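Local coordinates for protein 4-phosphoerythronate dehydrogenase (Lactobacillus jensenii, PDB 4PRK) that probably catalyses the NAD-dependent interconversion of pyruvate and D-lactate, as a Rossmann-fold member of the D-isomer-specific 2-hydroxyacid dehydrogenases, at residues Lys2-Ser7 with Ala43-Val48; Asp57-Tyr62 with Lys89-Thr94; Arg76-Asn81 with Pro99-Arg104; Ile152-Ile157 with Ala174-Tyr179. All coordinates share one frame; numbering follows the deposited sequence.

How the contacts relate
The four contacts follow the chain through two parallel sheets. Contact 1 closes the loop that carries helix 10-23 and strand 26-30, and pairs strand 2-6 with strand 47-50. Contact 2 opens at the start of helix 60-67 and closes where helix 85-90 gives way to edge strand 94-96. Contact 3 crosses it: R76-N81 lies inside the span of contact 2, while P99-R104 lies beyond it and leads into helix 103-118. Contact 4 follows in series and closes one beta-alpha-beta unit of the second sheet. No contact nests in another. R76 of contact 3 reaches F6 of contact 1, and P103 packs on H156 of contact 4, so contact 3 touches both domains.

Contact 1 (Lys2-Ser7 with Ala43-Val48); sequences KIAVFS and ADCDGV
K2 is held at backbone and side chain. Its N-H points at D46 OD1, 3.0 Å from K2 N, in a nearly straight bond (168°) to the anti lone pair. D46 receives it with CG beside its own N (chi1 -71°). D46 N in turn bonds to K2 O at 2.6 Å. The K2 chain starts with CG anti to the backbone N, then bends at chi2 and chi3. NZ thereby reaches D44 OD2 at 3.0 Å in a salt bridge, from above the carboxylate plane. D44 OD1 is held by a salt bridge to K28 NZ.

This is parallel pairing in the five-stranded sheet, with strand 2-6 between strands 26-30 and 47-50. A4 N bonds to G47 O at 3.0 Å. A4 and V48 share one face. C45 SG packs on A4 CB at 3.6 Å. V48 CG1, anti to its backbone N, meets the F6 ring edge at CE1 (3.3 Å); F6 CG lies beside its own backbone N. I3 lies on the other face, CG1 beside its backbone N (chi1 -61°). Its chi2 lays I3 CD1 on G47 CA, tight at 3.4 Å; a CB on G47 would clash with this methyl.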
loop_
_atom_site.group_PDB
_atom_site.type_symbol
_atom_site.label_atom_id
_atom_site.label_comp_id
_atom_site.label_asym_id
_atom_site.label_seq_id
_atom_site.Cartn_x
_atom_site.Cartn_y
_atom_site.Cartn_z
ATOM N N LYS A 2 12.674 -41.572 3.890
ATOM C CA LYS A 2 12.438 -41.340 5.322
ATOM C C LYS A 2 13.448 -40.333 5.923
ATOM O O LYS A 2 14.689 -40.501 5.795
ATOM C CB LYS A 2 12.494 -42.656 6.094
ATOM C CG LYS A 2 12.043 -42.556 7.536
ATOM C CD LYS A 2 11.133 -43.728 7.929
ATOM C CE LYS A 2 11.901 -44.983 8.330
ATOM N NZ LYS A 2 11.103 -45.861 9.243
ATOM N N ILE A 3 12.908 -39.304 6.601
ATOM C CA ILE A 3 13.727 -38.229 7.229
ATOM C C ILE A 3 13.434 -38.150 8.746
ATOM O O ILE A 3 12.295 -37.961 9.182
ATOM C CB ILE A 3 13.539 -36.858 6.501
ATOM C CG1 ILE A 3 13.974 -36.914 5.001
ATOM C CG2 ILE A 3 14.247 -35.723 7.230
ATOM C CD1 ILE A 3 15.467 -36.923 4.743
ATOM N N ALA A 4 14.450 -38.367 9.558
ATOM C CA ALA A 4 14.262 -38.293 10.994
ATOM C C ALA A 4 14.140 -36.849 11.439
ATOM O O ALA A 4 14.877 -36.000 10.978
ATOM C CB ALA A 4 15.397 -38.979 11.720
ATOM N N VAL A 5 13.205 -36.588 12.339
ATOM C CA VAL A 5 12.994 -35.264 12.879
ATOM C C VAL A 5 13.201 -35.302 14.378
ATOM O O VAL A 5 12.451 -35.934 15.093
ATOM C CB VAL A 5 11.563 -34.801 12.605
ATOM C CG1 VAL A 5 11.299 -33.451 13.238
ATOM C CG2 VAL A 5 11.306 -34.765 11.114
ATOM N N PHE A 6 14.182 -34.557 14.854
ATOM C CA PHE A 6 14.556 -34.618 16.247
ATOM C C PHE A 6 13.933 -33.505 17.036
ATOM O O PHE A 6 13.962 -32.374 16.622
ATOM C CB PHE A 6 16.067 -34.583 16.377
ATOM C CG PHE A 6 16.724 -35.839 15.908
ATOM C CD1 PHE A 6 17.109 -35.976 14.595
ATOM C CD2 PHE A 6 16.910 -36.895 16.770
ATOM C CE1 PHE A 6 17.696 -37.137 14.158
ATOM C CE2 PHE A 6 17.497 -38.063 16.338
ATOM C CZ PHE A 6 17.888 -38.181 15.032
ATOM N N SER A 7 13.370 -33.842 18.182
ATOM C CA SER A 7 12.834 -32.834 19.069
ATOM C C SER A 7 11.793 -31.903 18.453
ATOM O O SER A 7 11.945 -30.693 18.463
ATOM C CB SER A 7 13.973 -32.021 19.658
ATOM O OG SER A 7 13.494 -31.123 20.624
ATOM N N ALA A 43 19.180 -44.962 11.506
ATOM C CA ALA A 43 19.737 -46.035 10.707
ATOM C C ALA A 43 18.916 -46.294 9.461
ATOM O O ALA A 43 19.473 -46.540 8.403
ATOM C CB ALA A 43 19.844 -47.300 11.541
ATOM N N ASP A 44 17.602 -46.217 9.584
ATOM C CA ASP A 44 16.718 -46.479 8.462
ATOM C C ASP A 44 16.302 -45.188 7.773
ATOM O O ASP A 44 15.324 -45.151 7.047
ATOM C CB ASP A 44 15.506 -47.314 8.866
ATOM C CG ASP A 44 14.753 -46.737 10.032
ATOM O OD1 ASP A 44 15.275 -45.844 10.711
ATOM O OD2 ASP A 44 13.627 -47.187 10.279
ATOM N N CYS A 45 17.094 -44.148 7.974
ATOM C CA CYS A 45 16.745 -42.812 7.548
ATOM C C CYS A 45 17.634 -42.264 6.438
ATOM O O CYS A 45 18.842 -42.438 6.453
ATOM C CB CYS A 45 16.775 -41.874 8.749
ATOM S SG CYS A 45 15.327 -41.975 9.813
ATOM N N ASP A 46 17.011 -41.640 5.447
ATOM C CA ASP A 46 17.715 -40.908 4.395
ATOM C C ASP A 46 18.486 -39.641 4.835
ATOM O O ASP A 46 19.523 -39.315 4.280
ATOM C CB ASP A 46 16.764 -40.600 3.236
ATOM C CG ASP A 46 16.392 -41.829 2.435
ATOM O OD1 ASP A 46 15.351 -42.437 2.716
ATOM O OD2 ASP A 46 17.136 -42.188 1.514
ATOM N N GLY A 47 17.919 -38.896 5.777
ATOM C CA GLY A 47 18.454 -37.611 6.200
ATOM C C GLY A 47 17.957 -37.180 7.565
ATOM O O GLY A 47 17.055 -37.801 8.102
ATOM N N VAL A 48 18.538 -36.132 8.141
ATOM C CA VAL A 48 18.148 -35.718 9.481
ATOM C C VAL A 48 17.764 -34.230 9.559
ATOM O O VAL A 48 18.303 -33.388 8.826
ATOM C CB VAL A 48 19.254 -36.110 10.489
ATOM C CG1 VAL A 48 19.106 -35.377 11.814
ATOM C CG2 VAL A 48 19.225 -37.617 10.716
#

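Contact 2 (Asp57-Tyr62 with Lys89-Thr94); sequences DDEIVY and KKYHLT
The Y91 ring is sandwiched off-centre. K90 CG lies 3.7 Å above one face, toward the rim. The backbone carbonyl of Y62 covers the opposite face, also toward the rim. The E59 carboxylate comes in at the ring edge, its plane turned 79° from that of the ring. At the Y62 ring, D58 O and L93 CD1 both lie at the edge, in plane. Here L93 CD1 is 3.8 Å from Y62 CD2, and the two side chains cross at about a right angle.

E59 OE2 is the polar centre of the contact and accepts two bonds. Y91 OH donates to its anti lone pair over 2.6 Å. K90 NZ donates to the syn lone pair of E59 OE2, at 3.2 Å, in a salt bridge. The E59 and K90 chains are extended and cross at about a right angle. The two donors would probably favour the charged form of E59. Nearer the backbone, Y62 CB rests on Y91 CD2 at 3.7 Å.

K90 is the last residue of helix 85-90, and Y91 leaves helical angles. H92 has positive phi and is the C-prime residue of a Schellman motif, with L93 N bonded to A88 O and H92 N to K89 O. The contact thus joins this helix end to the start of helix 60-67. Y91 also packs on K63 and A66 of that helix. Y62 lies against L87 of helix 85-90 and I73 of strand 72-75, and its OH bonds to L56 O. Beyond L93, strand 94-96 pairs with strand 72-75 at the edge of the five-stranded sheet.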
loop_
_atom_site.group_PDB
_atom_site.type_symbol
_atom_site.label_atom_id
_atom_site.label_comp_id
_atom_site.label_asym_id
_atom_site.label_seq_id
_atom_site.Cartn_x
_atom_site.Cartn_y
_atom_site.Cartn_z
ATOM N N ASP A 57 28.254 -32.373 20.892
ATOM C CA ASP A 57 29.696 -32.410 21.155
ATOM C C ASP A 57 30.348 -33.751 20.710
ATOM O O ASP A 57 31.221 -33.734 19.831
ATOM C CB ASP A 57 30.016 -32.048 22.631
ATOM C CG ASP A 57 28.838 -32.312 23.611
ATOM O OD1 ASP A 57 27.822 -32.936 23.235
ATOM O OD2 ASP A 57 28.925 -31.887 24.780
ATOM N N ASP A 58 29.899 -34.886 21.283
ATOM C CA ASP A 58 30.443 -36.239 20.976
ATOM C C ASP A 58 30.709 -36.383 19.476
ATOM O O ASP A 58 29.961 -35.850 18.662
ATOM C CB ASP A 58 29.490 -37.398 21.374
ATOM C CG ASP A 58 28.800 -37.204 22.720
ATOM O OD1 ASP A 58 29.467 -36.854 23.711
ATOM O OD2 ASP A 58 27.573 -37.444 22.785
ATOM N N GLU A 59 31.743 -37.134 19.111
ATOM C CA GLU A 59 32.059 -37.368 17.699
ATOM C C GLU A 59 31.418 -38.643 17.117
ATOM O O GLU A 59 31.315 -38.768 15.886
ATOM C CB GLU A 59 33.574 -37.392 17.497
ATOM C CG GLU A 59 34.039 -38.236 16.315
ATOM C CD GLU A 59 35.446 -37.922 15.895
ATOM O OE1 GLU A 59 36.054 -37.030 16.514
ATOM O OE2 GLU A 59 35.927 -38.558 14.937
ATOM N N ILE A 60 30.992 -39.574 17.984
ATOM C CA ILE A 60 30.474 -40.895 17.546
ATOM C C ILE A 60 29.099 -40.748 16.865
ATOM O O ILE A 60 28.735 -41.529 15.968
ATOM C CB ILE A 60 30.461 -41.962 18.696
ATOM C CG1 ILE A 60 29.138 -41.996 19.497
ATOM C CG2 ILE A 60 31.671 -41.774 19.616
ATOM C CD1 ILE A 60 28.855 -40.798 20.390
ATOM N N VAL A 61 28.362 -39.719 17.290
ATOM C CA VAL A 61 27.152 -39.277 16.594
ATOM C C VAL A 61 27.479 -38.961 15.110
ATOM O O VAL A 61 26.900 -39.568 14.186
ATOM C CB VAL A 61 26.538 -38.057 17.313
ATOM C CG1 VAL A 61 25.330 -37.527 16.541
ATOM C CG2 VAL A 61 26.188 -38.410 18.768
ATOM N N TYR A 62 28.440 -38.059 14.896
ATOM C CA TYR A 62 28.880 -37.686 13.553
ATOM C C TYR A 62 29.463 -38.876 12.783
ATOM O O TYR A 62 29.167 -39.040 11.596
ATOM C CB TYR A 62 29.938 -36.573 13.588
ATOM C CG TYR A 62 29.510 -35.275 14.236
ATOM C CD1 TYR A 62 29.670 -35.084 15.605
ATOM C CD2 TYR A 62 28.992 -34.222 13.482
ATOM C CE1 TYR A 62 29.306 -33.900 16.222
ATOM C CE2 TYR A 62 28.632 -33.021 14.089
ATOM C CZ TYR A 62 28.787 -32.872 15.473
ATOM O OH TYR A 62 28.441 -31.704 16.124
ATOM N N LYS A 89 33.068 -31.308 8.762
ATOM C CA LYS A 89 34.016 -31.409 7.643
ATOM C C LYS A 89 34.718 -32.774 7.653
ATOM O O LYS A 89 34.804 -33.440 6.623
ATOM C CB LYS A 89 35.051 -30.278 7.723
ATOM C CG LYS A 89 35.964 -30.139 6.512
ATOM C CD LYS A 89 35.210 -29.676 5.274
ATOM C CE LYS A 89 36.170 -29.147 4.220
ATOM N NZ LYS A 89 35.458 -28.586 3.039
ATOM N N LYS A 90 35.203 -33.186 8.825
ATOM C CA LYS A 90 35.831 -34.500 8.994
ATOM C C LYS A 90 35.015 -35.636 8.348
ATOM O O LYS A 90 35.582 -36.485 7.646
ATOM C CB LYS A 90 36.048 -34.802 10.481
ATOM C CG LYS A 90 36.439 -36.248 10.743
ATOM C CD LYS A 90 36.881 -36.453 12.172
ATOM C CE LYS A 90 37.910 -37.558 12.256
ATOM N NZ LYS A 90 38.560 -37.464 13.587
ATOM N N TYR A 91 33.695 -35.635 8.578
ATOM C CA TYR A 91 32.822 -36.697 8.097
ATOM C C TYR A 91 32.013 -36.307 6.880
ATOM O O TYR A 91 30.979 -36.882 6.652
ATOM C CB TYR A 91 31.898 -37.172 9.216
ATOM C CG TYR A 91 32.653 -37.933 10.271
ATOM C CD1 TYR A 91 33.115 -39.225 10.024
ATOM C CD2 TYR A 91 32.938 -37.355 11.499
ATOM C CE1 TYR A 91 33.832 -39.928 10.980
ATOM C CE2 TYR A 91 33.656 -38.044 12.462
ATOM C CZ TYR A 91 34.103 -39.329 12.196
ATOM O OH TYR A 91 34.808 -40.009 13.160
ATOM N N HIS A 92 32.482 -35.336 6.096
ATOM C CA HIS A 92 31.833 -34.963 4.839
ATOM C C HIS A 92 30.343 -34.624 5.003
ATOM O O HIS A 92 29.549 -34.854 4.097
ATOM C CB HIS A 92 32.016 -36.079 3.798
ATOM C CG HIS A 92 33.450 -36.361 3.459
ATOM N ND1 HIS A 92 33.869 -36.627 2.173
ATOM C CD2 HIS A 92 34.560 -36.416 4.234
ATOM C CE1 HIS A 92 35.173 -36.836 2.171
ATOM N NE2 HIS A 92 35.615 -36.713 3.409
ATOM N N LEU A 93 29.977 -34.066 6.157
ATOM C CA LEU A 93 28.584 -33.722 6.456
ATOM C C LEU A 93 28.280 -32.251 6.112
ATOM O O LEU A 93 28.583 -31.369 6.919
ATOM C CB LEU A 93 28.272 -33.964 7.951
ATOM C CG LEU A 93 28.105 -35.404 8.481
ATOM C CD1 LEU A 93 28.310 -35.471 9.993
ATOM C CD2 LEU A 93 26.743 -35.988 8.104
ATOM N N THR A 94 27.683 -31.985 4.942
ATOM C CA THR A 94 27.164 -30.633 4.645
ATOM C C THR A 94 26.264 -30.222 5.841
ATOM O O THR A 94 25.658 -31.081 6.477
ATOM C CB THR A 94 26.377 -30.519 3.286
ATOM O OG1 THR A 94 27.201 -30.889 2.162
ATOM C CG2 THR A 94 25.852 -29.083 3.052
#

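Contact 3 (Arg76-Asn81 with Pro99-Arg104); sequences RIVGTN and PVYSPR
This is a small van der Waals contact between two loops, with no hydrogen bond across it. It sits at the crossing between the flavodoxin-like first domain and the NAD-binding Rossmann domain. R76-N81 follows strand 72-75 of the first domain. P99-R104 follows strand 94-96 and runs into helix 103-118, with S102 as its N-cap. In this dehydrogenase family the cleft between the domains holds the active site, so the contact probably lies near it.

Y101 carries most of the contact. Its CG stands anti to the carbonyl carbon (chi1 -63°), and the ring reaches out so that its OH end meets the other loop. V78 N is closest to the hydroxyl, 3.5 Å from Y101 OH, but this is not a hydrogen bond. I77 CA lies at the ring edge, near the plane, 3.8 Å from Y101 OH. V78 CG1 is also 3.8 Å from Y101 OH, and the V78 and Y101 side chains cross at about a right angle. V78 holds CG1 in the crowded position between the backbone N and the carbonyl carbon (chi1 66°). An alanine at Y101 would remove the ring and hydroxyl and would probably lose most of the packing on I77 and V78.

R76 turns away to a salt bridge with E12. Y101 also packs on S303 and M307 of helix 301-319. S102 OG caps A105 N and also bonds to E143 of a third subunit, while V100 packs on P181 of a second. The other V78 methyl, CG2, anti to its backbone N, rests on P99 CA at 3.9 Å.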
loop_
_atom_site.group_PDB
_atom_site.type_symbol
_atom_site.label_atom_id
_atom_site.label_comp_id
_atom_site.label_asym_id
_atom_site.label_seq_id
_atom_site.Cartn_x
_atom_site.Cartn_y
_atom_site.Cartn_z
ATOM N N ARG A 76 16.762 -26.949 11.552
ATOM C CA ARG A 76 15.420 -26.363 11.269
ATOM C C ARG A 76 15.379 -24.904 11.705
ATOM O O ARG A 76 14.417 -24.162 11.393
ATOM C CB ARG A 76 14.301 -27.140 11.976
ATOM C CG ARG A 76 14.177 -28.597 11.510
ATOM C CD ARG A 76 12.802 -29.160 11.842
ATOM N NE ARG A 76 12.400 -29.115 13.267
ATOM C CZ ARG A 76 12.874 -29.917 14.219
ATOM N NH1 ARG A 76 12.412 -29.831 15.465
ATOM N NH2 ARG A 76 13.827 -30.817 13.935
ATOM N N ILE A 77 16.427 -24.526 12.439
ATOM C CA ILE A 77 16.585 -23.198 12.990
ATOM C C ILE A 77 17.685 -22.428 12.267
ATOM O O ILE A 77 18.335 -22.930 11.329
ATOM C CB ILE A 77 16.882 -23.260 14.484
ATOM C CG1 ILE A 77 18.219 -23.927 14.741
ATOM C CG2 ILE A 77 15.762 -24.009 15.177
ATOM C CD1 ILE A 77 18.497 -24.067 16.223
ATOM N N VAL A 78 17.840 -21.192 12.718
ATOM C CA VAL A 78 18.828 -20.288 12.190
ATOM C C VAL A 78 20.196 -20.449 12.843
ATOM O O VAL A 78 21.196 -20.450 12.135
ATOM C CB VAL A 78 18.352 -18.832 12.301
ATOM C CG1 VAL A 78 18.242 -18.394 13.756
ATOM C CG2 VAL A 78 19.271 -17.914 11.512
ATOM N N GLY A 79 20.246 -20.604 14.165
ATOM C CA GLY A 79 21.515 -20.637 14.876
ATOM C C GLY A 79 22.263 -21.939 14.676
ATOM O O GLY A 79 21.677 -22.998 14.800
ATOM N N THR A 80 23.560 -21.854 14.377
ATOM C CA THR A 80 24.413 -23.028 14.185
ATOM C C THR A 80 25.446 -23.183 15.272
ATOM O O THR A 80 26.351 -24.015 15.161
ATOM C CB THR A 80 25.220 -22.918 12.888
ATOM O OG1 THR A 80 25.906 -21.667 12.893
ATOM C CG2 THR A 80 24.314 -23.010 11.668
ATOM N N ASN A 81 25.340 -22.361 16.303
ATOM C CA ASN A 81 26.269 -22.420 17.426
ATOM C C ASN A 81 26.555 -23.835 17.949
ATOM O O ASN A 81 27.714 -24.165 18.203
ATOM C CB ASN A 81 25.740 -21.552 18.565
ATOM C CG ASN A 81 24.336 -21.951 18.979
ATOM O OD1 ASN A 81 24.163 -22.788 19.870
ATOM N ND2 ASN A 81 23.323 -21.394 18.296
ATOM N N PRO A 99 17.726 -19.726 7.623
ATOM C CA PRO A 99 17.916 -18.300 7.873
ATOM C C PRO A 99 16.637 -17.461 7.844
ATOM O O PRO A 99 16.519 -16.531 8.610
ATOM C CB PRO A 99 18.886 -17.877 6.771
ATOM C CG PRO A 99 18.786 -18.926 5.738
ATOM C CD PRO A 99 18.510 -20.185 6.474
ATOM N N VAL A 100 15.711 -17.770 6.953
ATOM C CA VAL A 100 14.530 -16.939 6.761
ATOM C C VAL A 100 13.231 -17.711 7.020
ATOM O O VAL A 100 12.659 -18.270 6.095
ATOM C CB VAL A 100 14.529 -16.387 5.318
ATOM C CG1 VAL A 100 13.265 -15.621 4.998
ATOM C CG2 VAL A 100 15.752 -15.520 5.079
ATOM N N TYR A 101 12.786 -17.766 8.288
ATOM C CA TYR A 101 11.548 -18.457 8.665
ATOM C C TYR A 101 10.265 -17.843 8.091
ATOM O O TYR A 101 9.601 -18.413 7.238
ATOM C CB TYR A 101 11.315 -18.197 10.148
ATOM C CG TYR A 101 12.293 -18.685 11.175
ATOM C CD1 TYR A 101 13.171 -19.727 10.928
ATOM C CD2 TYR A 101 12.282 -18.129 12.444
ATOM C CE1 TYR A 101 14.033 -20.177 11.916
ATOM C CE2 TYR A 101 13.133 -18.572 13.434
ATOM C CZ TYR A 101 14.004 -19.593 13.168
ATOM O OH TYR A 101 14.839 -20.013 14.158
ATOM N N SER A 102 10.001 -16.611 8.516
ATOM C CA SER A 102 9.058 -15.703 7.892
ATOM C C SER A 102 9.377 -14.293 8.357
ATOM O O SER A 102 9.027 -13.944 9.479
ATOM C CB SER A 102 7.622 -16.088 8.263
ATOM O OG SER A 102 6.704 -15.050 8.038
ATOM N N PRO A 103 10.014 -13.464 7.533
ATOM C CA PRO A 103 10.283 -12.120 8.064
ATOM C C PRO A 103 9.023 -11.352 8.454
ATOM O O PRO A 103 9.096 -10.562 9.359
ATOM C CB PRO A 103 11.031 -11.404 6.940
ATOM C CG PRO A 103 10.806 -12.188 5.728
ATOM C CD PRO A 103 10.781 -13.573 6.198
ATOM N N ARG A 104 7.910 -11.562 7.769
ATOM C CA ARG A 104 6.657 -10.916 8.135
ATOM C C ARG A 104 6.143 -11.272 9.542
ATOM O O ARG A 104 5.534 -10.456 10.191
ATOM C CB ARG A 104 5.588 -11.135 7.078
ATOM C CG ARG A 104 5.699 -10.206 5.881
ATOM C CD ARG A 104 5.351 -8.776 6.215
ATOM N NE ARG A 104 3.931 -8.570 6.449
ATOM C CZ ARG A 104 3.147 -7.792 5.712
ATOM N NH1 ARG A 104 3.634 -7.132 4.680
ATOM N NH2 ARG A 104 1.875 -7.670 6.015
#

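Contact 4 (Ile152-Ile157 with Ala174-Tyr179); sequences IGVGHI and AYDVIY
D176 OD1 is gripped by two backbone N-H groups of its own loop. The V177 N-H is the stronger, 2.6 Å from V177 N to D176 OD1, on the anti lone pair. The I178 N-H adds a weak bond, with I178 N 3.4 Å from D176 OD1. The other oxygen serves the facing segment: V154 N makes a weak bond to D176 OD2 over 3.4 Å, bent to 134°. D176 has its CG anti to the backbone N (chi1 -156°), which carries OD2 across to V154. OD2 also lies 3.6 Å from V154 CB.

The contact belongs to a beta-alpha-beta unit of the Rossmann fold: strand 148-152, helix 155-167 and strand 171-175. G153 and G155 fit the start of a GxGxxG turn. An acidic residue ending the second strand commonly meets the adenosine ribose of NAD in this fold, and D176 is placed consistently with that role. An alanine here would remove the carboxylate and would probably loosen both the turn at V177-I178 and the link to V154.

The strands themselves are parallel. G153 N bonds to Y175 O at 2.8 Å, nearly along the C=O axis. I152 and Y175 share a sheet face, with I152 CD1 4.4 Å from Y175 CB. V154 CG2, beside its backbone N, packs on A174 CB at 3.6 Å.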
loop_
_atom_site.group_PDB
_atom_site.type_symbol
_atom_site.label_atom_id
_atom_site.label_comp_id
_atom_site.label_asym_id
_atom_site.label_seq_id
_atom_site.Cartn_x
_atom_site.Cartn_y
_atom_site.Cartn_z
ATOM N N ILE A 152 17.033 0.627 13.131
ATOM C CA ILE A 152 18.492 0.510 13.308
ATOM C C ILE A 152 18.898 -0.819 12.750
ATOM O O ILE A 152 18.679 -1.840 13.375
ATOM C CB ILE A 152 18.919 0.565 14.777
ATOM C CG1 ILE A 152 18.353 1.812 15.465
ATOM C CG2 ILE A 152 20.451 0.600 14.854
ATOM C CD1 ILE A 152 18.674 3.088 14.729
ATOM N N GLY A 153 19.446 -0.831 11.552
ATOM C CA GLY A 153 19.481 -2.072 10.778
ATOM C C GLY A 153 18.196 -2.250 9.965
ATOM O O GLY A 153 17.135 -1.767 10.339
ATOM N N VAL A 154 18.300 -2.922 8.827
ATOM C CA VAL A 154 17.126 -3.269 8.019
ATOM C C VAL A 154 17.009 -4.791 7.866
ATOM O O VAL A 154 16.367 -5.453 8.706
ATOM C CB VAL A 154 17.196 -2.555 6.663
ATOM C CG1 VAL A 154 15.975 -2.915 5.819
ATOM C CG2 VAL A 154 17.304 -1.048 6.903
ATOM N N GLY A 155 17.685 -5.373 6.868
ATOM C CA GLY A 155 17.542 -6.811 6.624
ATOM C C GLY A 155 16.131 -7.134 6.120
ATOM O O GLY A 155 15.273 -6.220 5.890
ATOM N N HIS A 156 15.883 -8.425 5.959
ATOM C CA HIS A 156 14.577 -8.949 5.510
ATOM C C HIS A 156 13.455 -8.517 6.456
ATOM O O HIS A 156 12.411 -8.149 6.007
ATOM C CB HIS A 156 14.555 -10.486 5.488
ATOM C CG HIS A 156 15.492 -11.122 4.513
ATOM N ND1 HIS A 156 15.320 -11.037 3.140
ATOM C CD2 HIS A 156 16.547 -11.954 4.708
ATOM C CE1 HIS A 156 16.265 -11.742 2.535
ATOM N NE2 HIS A 156 17.013 -12.321 3.464
ATOM N N ILE A 157 13.684 -8.548 7.770
ATOM C CA ILE A 157 12.663 -8.182 8.775
ATOM C C ILE A 157 12.352 -6.672 8.830
ATOM O O ILE A 157 11.163 -6.215 8.793
ATOM C CB ILE A 157 13.064 -8.746 10.142
ATOM C CG1 ILE A 157 13.032 -10.259 10.068
ATOM C CG2 ILE A 157 12.150 -8.286 11.249
ATOM C CD1 ILE A 157 13.595 -10.937 11.297
ATOM N N ALA A 174 15.900 4.710 8.084
ATOM C CA ALA A 174 16.689 3.579 8.530
ATOM C C ALA A 174 18.186 3.867 8.505
ATOM O O ALA A 174 18.669 4.482 7.561
ATOM C CB ALA A 174 16.389 2.378 7.636
ATOM N N TYR A 175 18.900 3.406 9.532
ATOM C CA TYR A 175 20.354 3.412 9.566
ATOM C C TYR A 175 20.828 2.048 9.142
ATOM O O TYR A 175 20.328 1.049 9.621
ATOM C CB TYR A 175 20.926 3.724 10.969
ATOM C CG TYR A 175 22.460 3.526 10.972
ATOM C CD1 TYR A 175 23.267 4.342 10.194
ATOM C CD2 TYR A 175 23.061 2.493 11.665
ATOM C CE1 TYR A 175 24.620 4.157 10.140
ATOM C CE2 TYR A 175 24.420 2.329 11.636
ATOM C CZ TYR A 175 25.189 3.175 10.872
ATOM O OH TYR A 175 26.559 3.025 10.773
ATOM N N ASP A 176 21.787 1.978 8.231
ATOM C CA ASP A 176 22.385 0.692 7.898
ATOM C C ASP A 176 23.797 0.859 7.336
ATOM O O ASP A 176 24.150 1.930 6.899
ATOM C CB ASP A 176 21.486 -0.087 6.912
ATOM C CG ASP A 176 21.719 -1.620 6.976
ATOM O OD1 ASP A 176 22.805 -2.105 7.359
ATOM O OD2 ASP A 176 20.816 -2.362 6.622
ATOM N N VAL A 177 24.565 -0.208 7.319
ATOM C CA VAL A 177 25.930 -0.150 6.847
ATOM C C VAL A 177 26.062 -0.791 5.475
ATOM O O VAL A 177 27.163 -0.865 4.968
ATOM C CB VAL A 177 26.954 -0.761 7.854
ATOM C CG1 VAL A 177 27.048 0.092 9.106
ATOM C CG2 VAL A 177 26.600 -2.192 8.232
ATOM N N ILE A 178 24.968 -1.277 4.887
ATOM C CA ILE A 178 24.981 -1.694 3.483
ATOM C C ILE A 178 23.760 -1.080 2.838
ATOM O O ILE A 178 22.730 -0.884 3.488
ATOM C CB ILE A 178 24.977 -3.237 3.243
ATOM C CG1 ILE A 178 23.718 -3.896 3.819
ATOM C CG2 ILE A 178 26.218 -3.914 3.844
ATOM C CD1 ILE A 178 22.618 -4.031 2.794
ATOM N N TYR A 179 23.883 -0.808 1.553
ATOM C CA TYR A 179 22.852 -0.153 0.785
ATOM C C TYR A 179 21.998 -1.212 0.057
ATOM O O TYR A 179 22.552 -2.037 -0.651
ATOM C CB TYR A 179 23.539 0.757 -0.239
ATOM C CG TYR A 179 22.620 1.358 -1.238
ATOM C CD1 TYR A 179 21.626 2.194 -0.842
ATOM C CD2 TYR A 179 22.759 1.085 -2.591
ATOM C CE1 TYR A 179 20.743 2.750 -1.766
ATOM C CE2 TYR A 179 21.894 1.630 -3.520
ATOM C CZ TYR A 179 20.871 2.464 -3.089
ATOM O OH TYR A 179 19.993 3.030 -4.005
#